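Local coordinates for L-2,4-diaminobutyric acid acetyltransferase (Geobacillus sp., PDB 6SLL), which catalyses the transfer of the acetyl group of acetyl coenzyme A to L-2,4-diaminobutyric acid, a step in the biosynthesis of the chemical chaperone ectoine, at the interface of chains A and B. Coordinates in Å, arbitrary orientation; residue numbers count along the deposited sequence, not the author numbering. Chains: chain A/B, L-2,4-diaminobutyric acid acetyltransferase.

Contact 1: the interface of chains A and B. Residues chain A 87, 89, 125, 154; chain B 48, 52, 56.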
ATOM      1  N   PHE A  87      -5.772   3.790  -9.421  1.00  8.79           N
ATOM      2  CA  PHE A  87      -4.967   4.773  -8.763  1.00  8.84           C
ATOM      3  C   PHE A  87      -3.503   4.476  -9.069  1.00  8.59           C
ATOM      4  O   PHE A  87      -3.005   3.401  -8.778  1.00  9.21           O
ATOM      5  CB  PHE A  87      -5.158   4.744  -7.236  1.00  8.88           C
ATOM      6  CG  PHE A  87      -4.404   5.843  -6.556  1.00  8.98           C
ATOM      7  CD1 PHE A  87      -4.918   7.128  -6.520  1.00 10.68           C
ATOM      8  CD2 PHE A  87      -3.175   5.598  -5.964  1.00 10.27           C
ATOM      9  CE1 PHE A  87      -4.192   8.117  -5.896  1.00 12.09           C
ATOM     10  CE2 PHE A  87      -2.510   6.681  -5.315  1.00 11.75           C
ATOM     11  CZ  PHE A  87      -3.053   7.910  -5.343  1.00 12.18           C
ATOM     12  N   TRP A  89       0.102   5.317  -8.021  1.00  8.45           N
ATOM     13  CA  TRP A  89       0.761   5.765  -6.810  1.00  8.82           C
ATOM     14  C   TRP A  89       2.103   6.409  -7.061  1.00  9.03           C
ATOM     15  O   TRP A  89       2.249   7.619  -6.838  1.00 11.84           O
ATOM     16  CB  TRP A  89       0.821   4.588  -5.845  1.00  9.21           C
ATOM     17  CG  TRP A  89       1.351   4.869  -4.484  1.00  9.21           C
ATOM     18  CD1 TRP A  89       1.853   5.994  -3.949  1.00 10.52           C
ATOM     19  CD2 TRP A  89       1.465   3.907  -3.446  1.00  9.73           C
ATOM     20  NE1 TRP A  89       2.264   5.760  -2.665  1.00 11.28           N
ATOM     21  CE2 TRP A  89       2.016   4.493  -2.312  1.00 11.10           C
ATOM     22  CE3 TRP A  89       1.054   2.532  -3.351  1.00 11.64           C
ATOM     23  CZ2 TRP A  89       2.229   3.793  -1.141  1.00 11.84           C
ATOM     24  CZ3 TRP A  89       1.247   1.875  -2.156  1.00 13.36           C
ATOM     25  CH2 TRP A  89       1.831   2.518  -1.071  1.00 14.75           C
ATOM     26  N   THR A 125      -1.913  11.733  -7.864  1.00  8.89           N
ATOM     27  CA  THR A 125      -1.624  13.089  -7.377  1.00  8.92           C
ATOM     28  C   THR A 125      -0.316  13.563  -7.932  1.00  9.49           C
ATOM     29  O   THR A 125       0.633  12.783  -8.068  1.00 10.83           O
ATOM     30  CB  THR A 125      -1.686  13.217  -5.854  1.00 10.21           C
ATOM     31  OG1 THR A 125      -0.597  12.529  -5.243  1.00 10.34           O
ATOM     32  CG2 THR A 125      -2.973  12.721  -5.265  1.00 10.76           C
ATOM     33  N   TYR A 154      -4.461  15.994  -1.493  1.00 10.23           N
ATOM     34  CA  TYR A 154      -3.951  16.075  -0.131  1.00 11.14           C
ATOM     35  C   TYR A 154      -3.118  17.316  -0.006  1.00 10.55           C
ATOM     36  O   TYR A 154      -2.000  17.421  -0.538  1.00 11.24           O
ATOM     37  CB  TYR A 154      -3.104  14.853   0.236  1.00 11.34           C
ATOM     38  CG  TYR A 154      -3.764  13.508  -0.037  1.00 11.04           C
ATOM     39  CD1 TYR A 154      -5.065  13.236   0.251  1.00 12.16           C
ATOM     40  CD2 TYR A 154      -3.041  12.470  -0.607  1.00 13.70           C
ATOM     41  CE1 TYR A 154      -5.633  12.009  -0.001  1.00 12.28           C
ATOM     42  CE2 TYR A 154      -3.596  11.254  -0.915  1.00 13.05           C
ATOM     43  CZ  TYR A 154      -4.908  11.027  -0.610  1.00 12.66           C
ATOM     44  OH  TYR A 154      -5.452   9.749  -0.920  1.00 13.64           O
TER
ATOM     45  N   TYR B  48       2.291   9.883   3.238  1.00  9.56           N
ATOM     46  CA  TYR B  48       1.381   9.732   2.081  1.00  9.17           C
ATOM     47  C   TYR B  48       0.791   8.323   2.057  1.00  8.83           C
ATOM     48  O   TYR B  48      -0.394   8.178   1.737  1.00  9.46           O
ATOM     49  CB  TYR B  48       2.175  10.038   0.795  1.00 10.01           C
ATOM     50  CG  TYR B  48       1.349  10.099  -0.448  1.00  9.29           C
ATOM     51  CD1 TYR B  48       1.054   8.929  -1.151  1.00  9.73           C
ATOM     52  CD2 TYR B  48       0.906  11.272  -0.983  1.00  9.92           C
ATOM     53  CE1 TYR B  48       0.347   8.968  -2.303  1.00 10.13           C
ATOM     54  CE2 TYR B  48       0.174  11.348  -2.128  1.00  9.83           C
ATOM     55  CZ  TYR B  48      -0.102  10.210  -2.841  1.00  9.44           C
ATOM     56  OH  TYR B  48      -0.786  10.198  -4.025  1.00 10.44           O
ATOM     57  N   LEU B  52      -3.170   7.298   1.908  1.00  9.79           N
ATOM     58  CA  LEU B  52      -3.781   6.374   0.953  1.00  9.89           C
ATOM     59  C   LEU B  52      -4.564   5.322   1.608  1.00  9.44           C
ATOM     60  O   LEU B  52      -5.666   4.943   1.132  1.00 10.94           O
ATOM     61  CB  LEU B  52      -2.809   5.685   0.051  1.00 13.84           C
ATOM     62  CG  LEU B  52      -2.069   6.424  -0.922  1.00 14.07           C
ATOM     63  CD1 LEU B  52      -1.236   5.456  -1.798  1.00 12.97           C
ATOM     64  CD2 LEU B  52      -2.997   7.244  -1.848  1.00 13.13           C
ATOM     65  N   TYR B  56      -8.288   5.098   0.248  1.00  9.15           N
ATOM     66  CA  TYR B  56      -8.699   4.005  -0.671  1.00  8.83           C
ATOM     67  C   TYR B  56      -8.968   2.695   0.044  1.00  8.30           C
ATOM     68  O   TYR B  56      -9.737   1.887  -0.502  1.00  9.23           O
ATOM     69  CB  TYR B  56      -7.654   3.862  -1.759  1.00  8.84           C
ATOM     70  CG  TYR B  56      -7.546   5.016  -2.679  1.00  9.88           C
ATOM     71  CD1 TYR B  56      -8.373   5.131  -3.769  1.00 10.60           C
ATOM     72  CD2 TYR B  56      -6.644   6.018  -2.475  1.00 10.32           C
ATOM     73  CE1 TYR B  56      -8.359   6.243  -4.573  1.00 11.01           C
ATOM     74  CE2 TYR B  56      -6.608   7.161  -3.266  1.00 11.06           C
ATOM     75  CZ  TYR B  56      -7.481   7.252  -4.324  1.00 10.96           C
ATOM     76  OH  TYR B  56      -7.458   8.387  -5.130  1.00 12.01           O
TER
HETATM   77  O   HOH W   1      -0.362   9.454  -6.752  1.00 10.84           O

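Contact 2: the interface of chains A and B. Residues chain A 30, 33, 47, 51; chain B 158-160.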
ATOM      1  N   THR A  30      13.583  -4.743  -2.892  1.00 11.89           N
ATOM      2  CA  THR A  30      14.774  -3.944  -2.540  1.00 11.98           C
ATOM      3  C   THR A  30      15.198  -3.095  -3.702  1.00 12.03           C
ATOM      4  O   THR A  30      15.552  -1.922  -3.475  1.00 12.81           O
ATOM      5  CB  THR A  30      15.824  -4.871  -1.981  1.00 14.87           C
ATOM      6  OG1 THR A  30      15.468  -5.159  -0.625  1.00 15.86           O
ATOM      7  CG2 THR A  30      17.225  -4.250  -2.065  1.00 16.98           C
ATOM      8  N   TRP A  33      12.858  -0.271  -4.151  1.00 10.28           N
ATOM      9  CA  TRP A  33      13.074   0.701  -3.069  1.00 10.28           C
ATOM     10  C   TRP A  33      14.266   1.588  -3.392  1.00 11.18           C
ATOM     11  O   TRP A  33      14.258   2.811  -3.191  1.00 11.90           O
ATOM     12  CB  TRP A  33      13.202  -0.099  -1.768  1.00 10.56           C
ATOM     13  CG  TRP A  33      13.465   0.749  -0.541  1.00 11.16           C
ATOM     14  CD1 TRP A  33      12.574   1.381   0.228  1.00 10.98           C
ATOM     15  CD2 TRP A  33      14.779   1.038   0.005  1.00 12.17           C
ATOM     16  NE1 TRP A  33      13.218   2.055   1.231  1.00 12.14           N
ATOM     17  CE2 TRP A  33      14.558   1.844   1.147  1.00 11.70           C
ATOM     18  CE3 TRP A  33      16.110   0.588  -0.313  1.00 13.54           C
ATOM     19  CZ2 TRP A  33      15.580   2.277   1.968  1.00 14.67           C
ATOM     20  CZ3 TRP A  33      17.082   1.014   0.545  1.00 14.43           C
ATOM     21  CH2 TRP A  33      16.848   1.817   1.640  1.00 15.75           C
ATOM     22  N   PRO A  47      11.093  -0.882   2.368  1.00  9.49           N
ATOM     23  CA  PRO A  47      11.327  -1.958   1.459  1.00  9.59           C
ATOM     24  C   PRO A  47      10.191  -2.991   1.451  1.00 10.15           C
ATOM     25  O   PRO A  47       9.754  -3.462   0.362  1.00  9.96           O
ATOM     26  CB  PRO A  47      12.683  -2.542   1.919  1.00 11.02           C
ATOM     27  CG  PRO A  47      13.352  -1.364   2.574  1.00 11.89           C
ATOM     28  CD  PRO A  47      12.238  -0.563   3.225  1.00 11.67           C
ATOM     29  N   MET A  51       7.920  -4.886  -1.556  1.00  8.92           N
ATOM     30  CA  MET A  51       7.697  -6.328  -1.646  1.00  9.56           C
ATOM     31  C   MET A  51       6.221  -6.669  -1.744  1.00  9.52           C
ATOM     32  O   MET A  51       5.811  -7.482  -2.566  1.00  9.69           O
ATOM     33  CB  MET A  51       8.300  -7.036  -0.434  1.00 10.23           C
ATOM     34  CG  MET A  51       9.812  -6.878  -0.359  1.00 10.88           C
ATOM     35  SD  MET A  51      10.417  -7.610   1.196  1.00 12.36           S
ATOM     36  CE  MET A  51      12.085  -6.974   1.167  1.00 13.50           C
TER
ATOM     37  N   MET B 158      16.087 -10.825   1.624  1.00 13.11           N
ATOM     38  CA  MET B 158      15.407 -10.035   0.605  1.00 13.32           C
ATOM     39  C   MET B 158      15.537  -8.538   0.830  1.00 12.66           C
ATOM     40  O   MET B 158      15.199  -7.773  -0.042  1.00 14.41           O
ATOM     41  CB  MET B 158      13.861 -10.361   0.571  1.00 13.96           C
ATOM     42  CG  MET B 158      13.647 -11.817   0.085  1.00 13.64           C
ATOM     43  SD  MET B 158      11.890 -12.276  -0.007  1.00 14.35           S
ATOM     44  CE  MET B 158      11.207 -11.045  -1.069  1.00 18.08           C
ATOM     45  N   PHE B 159      15.971  -8.128   2.019  1.00 12.38           N
ATOM     46  CA  PHE B 159      15.935  -6.755   2.460  1.00 12.90           C
ATOM     47  C   PHE B 159      17.223  -6.031   1.980  1.00 14.35           C
ATOM     48  O   PHE B 159      18.195  -6.692   1.633  1.00 14.78           O
ATOM     49  CB  PHE B 159      15.654  -6.643   3.907  1.00 12.33           C
ATOM     50  CG  PHE B 159      14.287  -7.032   4.263  1.00 11.44           C
ATOM     51  CD1 PHE B 159      13.903  -8.312   4.379  1.00 12.10           C
ATOM     52  CD2 PHE B 159      13.266  -6.061   4.384  1.00 12.85           C
ATOM     53  CE1 PHE B 159      12.566  -8.731   4.620  1.00 12.49           C
ATOM     54  CE2 PHE B 159      11.967  -6.421   4.568  1.00 12.62           C
ATOM     55  CZ  PHE B 159      11.605  -7.725   4.716  1.00 12.11           C
ATOM     56  N   PRO B 160      17.286  -4.715   2.052  1.00 13.93           N
ATOM     57  CA  PRO B 160      18.481  -4.006   1.503  1.00 14.79           C
ATOM     58  C   PRO B 160      19.723  -4.208   2.273  1.00 18.46           C
ATOM     59  O   PRO B 160      19.726  -4.505   3.476  1.00 20.17           O
ATOM     60  CB  PRO B 160      18.124  -2.534   1.612  1.00 18.73           C
ATOM     61  CG  PRO B 160      16.600  -2.523   1.545  1.00 17.21           C
ATOM     62  CD  PRO B 160      16.187  -3.782   2.283  1.00 14.26           C
TER
HETATM   63  O   HOH W   2      13.446  -7.600  -2.287  1.00 16.52           O

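Contact 1: the interface of chains A and B
A helix-on-sheet packing joins two copies of this GNAT-family acetyltransferase: B:Tyr48, B:Leu52 and B:Tyr56, one turn apart on helix 47-56, lie against strands 85-93, 121-125 and 148-154 of chain A, and a two-fold axis repeats the patch in the deposited dimer. B:Leu52 sits in the middle and uses both methyls. B:Leu52 CD1 points at the face of the A:Trp89 indole, 3.4 Å from the centroid of its five-membered ring, while B:Leu52 CD2 lies 3.5 Å from A:Phe87 CE2. B:Tyr48 and A:Thr125 approach from opposite directions; chi1 of -172° swings the tyrosine ring away from its own backbone N, and its phenol OH meets the hydroxyl A:Thr125 OG1 in a 2.6 Å hydrogen bond whose direction is not settled. B:Tyr48 OH also lies in the plane of the A:Phe87 ring, at its edge, and is 2.9 Å from a water. That water continues to the backbone A:Thr125 N (3.0 Å, nearly straight at 174°) and to the carbonyl A:Trp89 O. A:Tyr154 and B:Tyr48 meet edge-to-face, their planes 74° apart, with A:Tyr154 CD2 3.7 Å from B:Tyr48 CE2. B:Tyr56 lays its outer ring over the rim of one A:Phe87 face, B:Tyr56 CZ standing 3.4 Å from A:Phe87 CD1. A phenylalanine in place of B:Tyr48 would probably keep the ring packing but leave A:Thr125 OG1 and the water without their phenol partner. Because A:Trp89 and A:Thr125 also line the diaminobutyric acid pocket, this packing probably helps to shape the substrate site from the neighbouring subunit as well as holding the dimer together.

Contact 2: the interface of chains A and B
The backbone carbonyl B:Met158 O, at the end of 3-10 helix 156-158, is gripped twice by A:Thr30 near the start of helix 29-39. The hydroxyl A:Thr30 OG1 donates a 2.7 Å hydrogen bond to it, approaching in the carbonyl plane on a lone pair, with a C=O...O angle of 138°. A water provides the second link, 2.9 Å from B:Met158 O and equally far from the backbone A:Thr30 N, which it meets at 160° at the hydrogen. The threonine torsion (chi1 -79°) sets OG1 beside its own backbone N, and this lets hydroxyl and water-bound amide address the same carbonyl. The other branch, A:Thr30 CG2, turns to B:Pro160 and rests 3.8 Å from B:Pro160 CA. B:Pro160 is the most deeply covered residue of the patch, giving up 66 Å² to chain A. Its CG lies over the rim of one face of the A:Trp33 indole, and A:Pro47 CG covers another part of that same face; A:Pro47 CG and B:Pro160 CG stand 3.6 Å apart. Thus A:Trp33 forms a flat floor on which prolines from both chains sit next to each other. Next to the carbonyl that A:Thr30 grips, A:Met51 runs out extended and places its methyl CE over the centre of the B:Phe159 ring, 3.5 Å from the centroid, the two side chains crossing at about a right angle. A:Met51 SD follows over the rim, 3.7 Å from B:Phe159 CZ. The patch clasps the loop after strand 148-154 of one subunit against two helices of the other, and so probably steadies both that loop and the dimer.

Contact 1 and contact 2 belong to one two-fold interface, their C-alpha centres about 22 Å apart. Helix 47-56 serves in both, but from opposite chains: the copy in chain B packs on the sheet of chain A in contact 1, whereas the copy in chain A receives the partner's loop in contact 2. Symmetry gives each helix both duties, at different residues. Strand 148-154 in contact 1 and the segment just after it in contact 2 likewise come from opposite chains. The subunits therefore embrace reciprocally, and a shift of helix 47-56 would probably be felt in both patches and, through contact 1, near the substrate pocket.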